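VAPBC49 (Mycobacterium tuberculosis h37rv, PDB 5AF3) is possibly the antitoxin of a type II toxin-antitoxin system, with a putative helix-turn-helix domain that probably binds DNA. Local coordinates at the interface of chains A and B. Numbering follows the deposited sequence. Chains: chain A/B, VAPBC49.

The interface of chains A and B. Residues chain A 218, 233, 236-237; chain B 156, 159-160, 178.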
ATOM      1  N   PHE A 218       5.024  19.040  -7.042  1.00 18.71           N
ATOM      2  CA  PHE A 218       5.964  18.065  -6.477  1.00 18.79           C
ATOM      3  C   PHE A 218       7.360  18.684  -6.276  1.00 22.33           C
ATOM      4  O   PHE A 218       8.006  18.445  -5.259  1.00 19.26           O
ATOM      5  CB  PHE A 218       6.022  16.772  -7.306  1.00 20.25           C
ATOM      6  CG  PHE A 218       4.856  15.860  -7.069  1.00 18.39           C
ATOM      7  CD1 PHE A 218       4.871  14.940  -6.007  1.00 21.24           C
ATOM      8  CD2 PHE A 218       3.734  15.916  -7.894  1.00 20.14           C
ATOM      9  CE1 PHE A 218       3.766  14.075  -5.778  1.00 20.25           C
ATOM     10  CE2 PHE A 218       2.620  15.088  -7.652  1.00 17.37           C
ATOM     11  CZ  PHE A 218       2.647  14.152  -6.617  1.00 17.62           C
ATOM     12  N   ARG A 233       6.514  11.019  -4.797  1.00 21.50           N
ATOM     13  CA  ARG A 233       5.539  10.155  -5.481  1.00 24.11           C
ATOM     14  C   ARG A 233       5.498   8.786  -4.804  1.00 25.82           C
ATOM     15  O   ARG A 233       4.402   8.231  -4.547  1.00 22.84           O
ATOM     16  CB  ARG A 233       5.854  10.025  -6.974  1.00 24.01           C
ATOM     17  CG  ARG A 233       5.483  11.262  -7.795  1.00 25.75           C
ATOM     18  CD  ARG A 233       6.172  11.264  -9.195  1.00 24.97           C
ATOM     19  NE  ARG A 233       6.193  12.622  -9.710  1.00 34.05           N
ATOM     20  CZ  ARG A 233       7.278  13.360  -9.928  1.00 34.82           C
ATOM     21  NH1 ARG A 233       8.512  12.880  -9.759  1.00 34.85           N
ATOM     22  NH2 ARG A 233       7.116  14.596 -10.364  1.00 41.06           N
ATOM     23  N   LEU A 236       3.596   9.035  -1.525  1.00 20.51           N
ATOM     24  CA  LEU A 236       2.195   9.232  -1.703  1.00 15.93           C
ATOM     25  C   LEU A 236       1.467   7.925  -1.959  1.00 20.49           C
ATOM     26  O   LEU A 236       0.371   7.711  -1.452  1.00 28.36           O
ATOM     27  CB  LEU A 236       2.003  10.196  -2.885  1.00 18.54           C
ATOM     28  CG  LEU A 236       0.748  11.007  -3.082  1.00 23.12           C
ATOM     29  CD1 LEU A 236       0.420  11.882  -1.861  1.00 23.12           C
ATOM     30  CD2 LEU A 236       0.981  11.852  -4.385  1.00 18.41           C
ATOM     31  N   ASP A 237       2.107   7.078  -2.767  1.00 23.02           N
ATOM     32  CA  ASP A 237       1.572   5.837  -3.365  1.00 28.50           C
ATOM     33  C   ASP A 237       1.866   4.580  -2.564  1.00 29.67           C
ATOM     34  O   ASP A 237       1.538   3.475  -3.000  1.00 31.37           O
ATOM     35  CB  ASP A 237       2.170   5.644  -4.791  1.00 22.50           C
ATOM     36  CG  ASP A 237       1.823   6.790  -5.769  1.00 24.26           C
ATOM     37  OD1 ASP A 237       0.739   7.371  -5.644  1.00 33.30           O
ATOM     38  OD2 ASP A 237       2.639   7.095  -6.672  1.00 26.67           O
TER
ATOM     39  N   ILE B 156      -0.910  16.783  -7.658  1.00 13.44           N
ATOM     40  CA  ILE B 156      -1.264  15.572  -6.914  1.00 13.34           C
ATOM     41  C   ILE B 156      -2.379  14.786  -7.651  1.00 16.56           C
ATOM     42  O   ILE B 156      -2.463  13.566  -7.530  1.00 17.87           O
ATOM     43  CB  ILE B 156      -1.696  15.903  -5.439  1.00 13.72           C
ATOM     44  CG1 ILE B 156      -1.788  14.638  -4.576  1.00 14.00           C
ATOM     45  CG2 ILE B 156      -3.026  16.792  -5.374  1.00 12.09           C
ATOM     46  CD1 ILE B 156      -2.189  14.966  -3.111  1.00 15.09           C
ATOM     47  N   HIS B 159      -0.593  13.592 -11.337  1.00 20.63           N
ATOM     48  CA  HIS B 159       0.200  12.355 -11.092  1.00 22.53           C
ATOM     49  C   HIS B 159      -0.593  11.085 -11.405  1.00 22.24           C
ATOM     50  O   HIS B 159      -0.080  10.133 -12.052  1.00 21.76           O
ATOM     51  CB  HIS B 159       0.709  12.327  -9.638  1.00 22.20           C
ATOM     52  CG  HIS B 159       1.339  11.028  -9.210  1.00 22.46           C
ATOM     53  ND1 HIS B 159       2.377  10.433  -9.895  1.00 25.63           N
ATOM     54  CD2 HIS B 159       1.088  10.228  -8.145  1.00 21.41           C
ATOM     55  CE1 HIS B 159       2.739   9.322  -9.278  1.00 23.29           C
ATOM     56  NE2 HIS B 159       1.980   9.181  -8.206  1.00 21.49           N
ATOM     57  N   TYR B 160      -1.825  11.039 -10.924  1.00 16.05           N
ATOM     58  CA  TYR B 160      -2.640   9.867 -11.170  1.00 17.15           C
ATOM     59  C   TYR B 160      -3.249   9.831 -12.572  1.00 19.42           C
ATOM     60  O   TYR B 160      -3.380   8.760 -13.159  1.00 16.36           O
ATOM     61  CB  TYR B 160      -3.702   9.691 -10.109  1.00 18.01           C
ATOM     62  CG  TYR B 160      -3.026   9.438  -8.791  1.00 20.91           C
ATOM     63  CD1 TYR B 160      -2.610   8.158  -8.448  1.00 19.17           C
ATOM     64  CD2 TYR B 160      -2.748  10.496  -7.933  1.00 24.58           C
ATOM     65  CE1 TYR B 160      -1.916   7.928  -7.255  1.00 21.55           C
ATOM     66  CE2 TYR B 160      -2.073  10.297  -6.728  1.00 25.86           C
ATOM     67  CZ  TYR B 160      -1.660   9.027  -6.397  1.00 23.00           C
ATOM     68  OH  TYR B 160      -0.994   8.837  -5.213  1.00 26.41           O
ATOM     69  N   PRO B 178       0.581   3.100  -9.399  1.00 23.02           N
ATOM     70  CA  PRO B 178       1.880   3.617  -8.977  1.00 22.69           C
ATOM     71  C   PRO B 178       2.318   3.055  -7.610  1.00 18.63           C
ATOM     72  O   PRO B 178       3.495   3.156  -7.273  1.00 25.41           O
ATOM     73  CB  PRO B 178       1.665   5.137  -8.925  1.00 24.67           C
ATOM     74  CG  PRO B 178       0.222   5.309  -8.704  1.00 29.53           C
ATOM     75  CD  PRO B 178      -0.467   4.141  -9.381  1.00 25.51           C
TER
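This two-fold symmetric interface joins two copies of the same protein, in what may be a biological dimer; here a helical surface at the C-terminal end of chain A receives the helix 155-161 of chain B, and a twin patch repeats the contact with the chains exchanged. B:His159 is the central side chain. With CG anti to its backbone N (chi1 171°), it extends its imidazole toward chain A and meets A:Asp237 tip to tip. NE2 of B:His159 donates a hydrogen bond to carboxylate OD2 of A:Asp237 at 2.7 Å, nearly straight at 161°. The acceptor uses its syn lone pair and lies in the imidazole plane, and the carboxylate is nearly coplanar with the ring (16°), so the bond probably helps to hold the ring's rotation. The acid would probably stabilise a protonated histidine, whereas the A:Arg233 guanidinium, near but not in contact, may weigh against it. The arginine's aliphatic stem lies over one face of the imidazole, offset toward the rim, its CG 4.0 Å from the centroid of the B:His159 ring, a CH-pi contact; the same CG also lies over a face of the A:Phe218 ring, which backs the stem. On chain B itself, CD2 of B:His159 lies over a face of the B:Tyr160 ring, toward its rim. B:Pro178 crosses the acid at about a right angle, its CB 3.6 Å from CG of A:Asp237. Apolar packing continues beyond the histidine: CE2 of A:Phe218 lies 3.9 Å from CB of B:His159, and CD2 of A:Leu236 approaches CG1 of B:Ile156 at 3.9 Å. In the fold, A:Phe218 opens helix 218-225, A:Arg233 and A:Leu236 lie on helix 229-236 with A:Asp237 just beyond its end, B:Ile156, B:His159 and B:Tyr160 share helix 155-161, and B:Pro178 begins the 3-10 helix 178-183.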